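Local atomic coordinates of polymerase X (Deinococcus radiodurans, PDB entry 2W9M), a protein that probably catalyses template-directed DNA synthesis as a family X DNA polymerase and carries a zinc-binding PHP domain. Residues 305-316 with 499-507. Residues are numbered along the deposited sequence; the frame is centred on the assembly and turned at random.
Sequences EPEHDDLWQTLP and WREALRWRE
Trp499, at the start of helix 499-505, meets Glu305, Glu307 and His308, joining the loop that follows helix 287-293 of the polymerase thumb region to a helix of the PHP domain, whose zinc sites lie away from this contact. The aromatic pair is His308 with the six-membered ring of Trp499: the planes stand only 2° apart, with centroids 5.2 Å from each other, but are offset so far that little of either ring lies over the other, and His308 CE1 comes within 3.5 Å of Trp499 CZ3. Trp499 reaches them with CG lodged between its backbone N and carbonyl carbon (chi1 68°), and its far rim also meets Glu305 CG, 3.7 Å from Trp499 CH2. Glu307 OE1 lies 3.4 Å from the same Trp499 CH2, its carboxylate turned steeply to the ring plane. With an alanine in place of Trp499, His308 and the Glu305 methylenes would probably lose the indole they pack against, and a gap would be likely to open between loop and helix. No hydrogen bond spans the two segments; His308 NE2 hydrogen-bonds to Lys535 O, and the Glu305 carboxylate forms a salt bridge with Arg190. Charge adds one long salt bridge, Glu307 OE2 lying near the guanidinium plane of Arg500 at 3.9 Å from NE, with carboxylate and guanidinium planes 77° apart. Arg500 also forms salt bridges to Asp498 through NH1 and to Glu193 through NH2, and one face of its guanidinium lies against Trp499 CZ2. The apolar packing falls to Leu503, which points both methyls at the loop: CD2 lies 3.8 Å from Leu311 CD1, while CD1 meets Leu315 CD2 at 4.1 Å. Further along, Arg506 bends at chi3 and passes beside Leu315 and Pro316. Leu315 CD2 sits over one face of the Arg506 guanidinium, toward the rim, and Pro316 CD approaches Arg506 NH1 to 3.5 Å.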
loop_
_atom_site.group_PDB
_atom_site.type_symbol
_atom_site.label_atom_id
_atom_site.label_comp_id
_atom_site.label_asym_id
_atom_site.label_seq_id
_atom_site.Cartn_x
_atom_site.Cartn_y
_atom_site.Cartn_z
ATOM N N GLU A 305 1.797 5.426 19.990
ATOM C CA GLU A 305 0.412 5.004 19.806
ATOM C C GLU A 305 -0.115 4.420 21.111
ATOM O O GLU A 305 0.666 4.001 21.963
ATOM C CB GLU A 305 0.312 3.942 18.708
ATOM C CG GLU A 305 1.037 4.286 17.425
ATOM C CD GLU A 305 0.392 5.430 16.671
ATOM O OE1 GLU A 305 -0.836 5.628 16.802
ATOM O OE2 GLU A 305 1.116 6.132 15.937
ATOM N N PRO A 306 -1.444 4.379 21.270
ATOM C CA PRO A 306 -2.020 3.770 22.475
ATOM C C PRO A 306 -1.516 2.345 22.718
ATOM O O PRO A 306 -1.188 1.999 23.851
ATOM C CB PRO A 306 -3.522 3.764 22.177
ATOM C CG PRO A 306 -3.717 4.889 21.211
ATOM C CD PRO A 306 -2.475 4.939 20.377
ATOM N N GLU A 307 -1.446 1.534 21.666
ATOM C CA GLU A 307 -1.061 0.127 21.794
ATOM C C GLU A 307 0.350 -0.039 22.358
ATOM O O GLU A 307 0.744 -1.139 22.753
ATOM C CB GLU A 307 -1.169 -0.595 20.440
ATOM C CG GLU A 307 -2.578 -0.640 19.840
ATOM C CD GLU A 307 -3.033 0.702 19.281
ATOM O OE1 GLU A 307 -2.165 1.549 18.976
ATOM O OE2 GLU A 307 -4.259 0.911 19.147
ATOM N N HIS A 308 1.104 1.055 22.390
ATOM C CA HIS A 308 2.484 1.038 22.869
ATOM C C HIS A 308 2.617 1.397 24.354
ATOM O O HIS A 308 3.665 1.173 24.957
ATOM C CB HIS A 308 3.342 2.018 22.062
ATOM C CG HIS A 308 3.584 1.603 20.645
ATOM N ND1 HIS A 308 2.972 2.219 19.573
ATOM C CD2 HIS A 308 4.390 0.652 20.122
ATOM C CE1 HIS A 308 3.386 1.657 18.452
ATOM N NE2 HIS A 308 4.248 0.704 18.757
ATOM N N ASP A 309 1.563 1.963 24.934
ATOM C CA ASP A 309 1.632 2.525 26.286
ATOM C C ASP A 309 2.338 1.643 27.319
ATOM O O ASP A 309 3.109 2.140 28.138
ATOM C CB ASP A 309 0.235 2.899 26.788
ATOM C CG ASP A 309 -0.223 4.252 26.285
ATOM O OD1 ASP A 309 0.573 4.940 25.607
ATOM O OD2 ASP A 309 -1.381 4.630 26.573
ATOM N N ASP A 310 2.079 0.341 27.282
ATOM C CA ASP A 310 2.643 -0.565 28.280
ATOM C C ASP A 310 3.787 -1.425 27.736
ATOM O O ASP A 310 4.435 -2.153 28.489
ATOM C CB ASP A 310 1.544 -1.458 28.864
ATOM C CG ASP A 310 0.382 -0.660 29.437
ATOM O OD1 ASP A 310 0.591 0.512 29.827
ATOM O OD2 ASP A 310 -0.743 -1.205 29.498
ATOM N N LEU A 311 4.039 -1.329 26.432
ATOM C CA LEU A 311 5.020 -2.186 25.765
ATOM C C LEU A 311 6.326 -1.486 25.389
ATOM O O LEU A 311 7.382 -2.113 25.369
ATOM C CB LEU A 311 4.419 -2.767 24.482
ATOM C CG LEU A 311 3.171 -3.635 24.611
ATOM C CD1 LEU A 311 2.526 -3.831 23.249
ATOM C CD2 LEU A 311 3.511 -4.973 25.256
ATOM N N TRP A 312 6.252 -0.194 25.084
ATOM C CA TRP A 312 7.298 0.470 24.301
ATOM C C TRP A 312 8.742 0.422 24.825
ATOM O O TRP A 312 9.675 0.617 24.043
ATOM C CB TRP A 312 6.890 1.904 23.933
ATOM C CG TRP A 312 7.125 2.919 25.001
ATOM C CD1 TRP A 312 6.225 3.364 25.923
ATOM C CD2 TRP A 312 8.339 3.635 25.246
ATOM N NE1 TRP A 312 6.805 4.308 26.734
ATOM C CE2 TRP A 312 8.106 4.492 26.340
ATOM C CE3 TRP A 312 9.606 3.629 24.652
ATOM C CZ2 TRP A 312 9.087 5.336 26.854
ATOM C CZ3 TRP A 312 10.580 4.468 25.159
ATOM C CH2 TRP A 312 10.315 5.311 26.250
ATOM N N GLN A 313 8.937 0.162 26.119
ATOM C CA GLN A 313 10.291 0.084 26.686
ATOM C C GLN A 313 10.900 -1.312 26.512
ATOM O O GLN A 313 12.074 -1.543 26.815
ATOM C CB GLN A 313 10.291 0.503 28.155
ATOM C CG GLN A 313 9.571 1.817 28.398
ATOM C CD GLN A 313 10.067 2.543 29.631
ATOM O OE1 GLN A 313 11.261 2.532 29.936
ATOM N NE2 GLN A 313 9.150 3.195 30.342
ATOM N N THR A 314 10.082 -2.229 26.008
ATOM C CA THR A 314 10.507 -3.580 25.667
ATOM C C THR A 314 11.075 -3.625 24.248
ATOM O O THR A 314 11.841 -4.522 23.898
ATOM C CB THR A 314 9.309 -4.544 25.755
ATOM O OG1 THR A 314 9.033 -4.833 27.130
ATOM C CG2 THR A 314 9.592 -5.837 25.019
ATOM N N LEU A 315 10.700 -2.639 23.440
ATOM C CA LEU A 315 11.046 -2.621 22.023
ATOM C C LEU A 315 12.422 -2.018 21.755
ATOM O O LEU A 315 12.937 -1.239 22.564
ATOM C CB LEU A 315 9.975 -1.862 21.237
ATOM C CG LEU A 315 8.552 -2.366 21.468
ATOM C CD1 LEU A 315 7.548 -1.473 20.765
ATOM C CD2 LEU A 315 8.418 -3.808 21.004
ATOM N N PRO A 316 13.020 -2.375 20.607
ATOM C CA PRO A 316 14.374 -1.955 20.224
ATOM C C PRO A 316 14.528 -0.443 20.117
ATOM O O PRO A 316 13.554 0.278 19.892
ATOM C CB PRO A 316 14.559 -2.590 18.840
ATOM C CG PRO A 316 13.606 -3.722 18.810
ATOM C CD PRO A 316 12.423 -3.275 19.604
ATOM N N TRP A 499 0.244 -3.338 11.416
ATOM C CA TRP A 499 1.374 -3.249 12.340
ATOM C C TRP A 499 0.978 -3.677 13.748
ATOM O O TRP A 499 1.821 -4.105 14.531
ATOM C CB TRP A 499 2.003 -1.850 12.350
ATOM C CG TRP A 499 1.131 -0.778 12.934
ATOM C CD1 TRP A 499 0.316 0.074 12.249
ATOM C CD2 TRP A 499 0.990 -0.438 14.321
ATOM N NE1 TRP A 499 -0.328 0.919 13.120
ATOM C CE2 TRP A 499 0.069 0.626 14.396
ATOM C CE3 TRP A 499 1.548 -0.932 15.501
ATOM C CZ2 TRP A 499 -0.302 1.205 15.609
ATOM C CZ3 TRP A 499 1.179 -0.355 16.701
ATOM C CH2 TRP A 499 0.262 0.702 16.746
ATOM N N ARG A 500 -0.310 -3.575 14.062
ATOM C CA ARG A 500 -0.798 -3.988 15.370
ATOM C C ARG A 500 -0.670 -5.489 15.553
ATOM O O ARG A 500 -0.307 -5.954 16.626
ATOM C CB ARG A 500 -2.246 -3.543 15.578
ATOM C CG ARG A 500 -2.383 -2.054 15.827
ATOM C CD ARG A 500 -3.778 -1.553 15.513
ATOM N NE ARG A 500 -3.799 -0.098 15.407
ATOM C CZ ARG A 500 -3.518 0.572 14.295
ATOM N NH1 ARG A 500 -3.197 -0.085 13.187
ATOM N NH2 ARG A 500 -3.556 1.897 14.288
ATOM N N GLU A 501 -0.966 -6.248 14.504
ATOM C CA GLU A 501 -0.840 -7.701 14.564
ATOM C C GLU A 501 0.622 -8.140 14.504
ATOM O O GLU A 501 1.003 -9.129 15.128
ATOM C CB GLU A 501 -1.647 -8.361 13.448
ATOM C CG GLU A 501 -3.143 -8.087 13.526
ATOM C CD GLU A 501 -3.782 -8.635 14.793
ATOM O OE1 GLU A 501 -3.113 -9.394 15.528
ATOM O OE2 GLU A 501 -4.959 -8.309 15.053
ATOM N N ALA A 502 1.434 -7.398 13.758
ATOM C CA ALA A 502 2.873 -7.641 13.700
ATOM C C ALA A 502 3.527 -7.410 15.061
ATOM O O ALA A 502 4.448 -8.124 15.445
ATOM C CB ALA A 502 3.518 -6.751 12.650
ATOM N N LEU A 503 3.049 -6.400 15.779
ATOM C CA LEU A 503 3.545 -6.101 17.120
ATOM C C LEU A 503 3.306 -7.282 18.055
ATOM O O LEU A 503 4.169 -7.633 18.852
ATOM C CB LEU A 503 2.870 -4.841 17.679
ATOM C CG LEU A 503 3.287 -4.395 19.083
ATOM C CD1 LEU A 503 4.779 -4.118 19.145
ATOM C CD2 LEU A 503 2.497 -3.169 19.509
ATOM N N ARG A 504 2.132 -7.894 17.943
ATOM C CA ARG A 504 1.775 -9.027 18.790
ATOM C C ARG A 504 2.544 -10.299 18.447
ATOM O O ARG A 504 2.745 -11.155 19.304
ATOM C CB ARG A 504 0.269 -9.298 18.712
ATOM C CG ARG A 504 -0.583 -8.284 19.455
ATOM C CD ARG A 504 -2.071 -8.546 19.272
ATOM N NE ARG A 504 -2.501 -9.800 19.886
ATOM C CZ ARG A 504 -3.077 -10.801 19.227
ATOM N NH1 ARG A 504 -3.300 -10.702 17.926
ATOM N NH2 ARG A 504 -3.442 -11.902 19.870
ATOM N N TRP A 505 2.968 -10.424 17.192
ATOM C CA TRP A 505 3.569 -11.666 16.700
ATOM C C TRP A 505 5.059 -11.546 16.386
ATOM O O TRP A 505 5.653 -12.479 15.842
ATOM C CB TRP A 505 2.829 -12.157 15.449
ATOM C CG TRP A 505 1.521 -12.828 15.731
ATOM C CD1 TRP A 505 0.312 -12.225 15.926
ATOM C CD2 TRP A 505 1.287 -14.239 15.841
ATOM N NE1 TRP A 505 -0.661 -13.173 16.153
ATOM C CE2 TRP A 505 -0.086 -14.419 16.106
ATOM C CE3 TRP A 505 2.106 -15.370 15.739
ATOM C CZ2 TRP A 505 -0.658 -15.678 16.275
ATOM C CZ3 TRP A 505 1.540 -16.620 15.904
ATOM C CH2 TRP A 505 0.171 -16.765 16.169
ATOM N N ARG A 506 5.659 -10.409 16.731
ATOM C CA ARG A 506 7.053 -10.140 16.379
ATOM C C ARG A 506 8.047 -11.181 16.886
ATOM O O ARG A 506 9.150 -11.300 16.350
ATOM C CB ARG A 506 7.486 -8.739 16.830
ATOM C CG ARG A 506 7.002 -8.316 18.209
ATOM C CD ARG A 506 7.828 -7.143 18.717
ATOM N NE ARG A 506 8.966 -7.604 19.506
ATOM C CZ ARG A 506 10.178 -7.060 19.468
ATOM N NH1 ARG A 506 10.420 -6.040 18.660
ATOM N NH2 ARG A 506 11.151 -7.547 20.228
ATOM N N GLU A 507 7.662 -11.928 17.913
ATOM C CA GLU A 507 8.542 -12.929 18.503
ATOM C C GLU A 507 8.405 -14.274 17.805
ATOM O O GLU A 507 9.255 -15.148 17.962
ATOM C CB GLU A 507 8.219 -13.112 19.987
ATOM C CG GLU A 507 8.215 -11.832 20.804
ATOM C CD GLU A 507 9.597 -11.439 21.284
ATOM O OE1 GLU A 507 10.561 -11.576 20.501
ATOM O OE2 GLU A 507 9.718 -10.992 22.446
#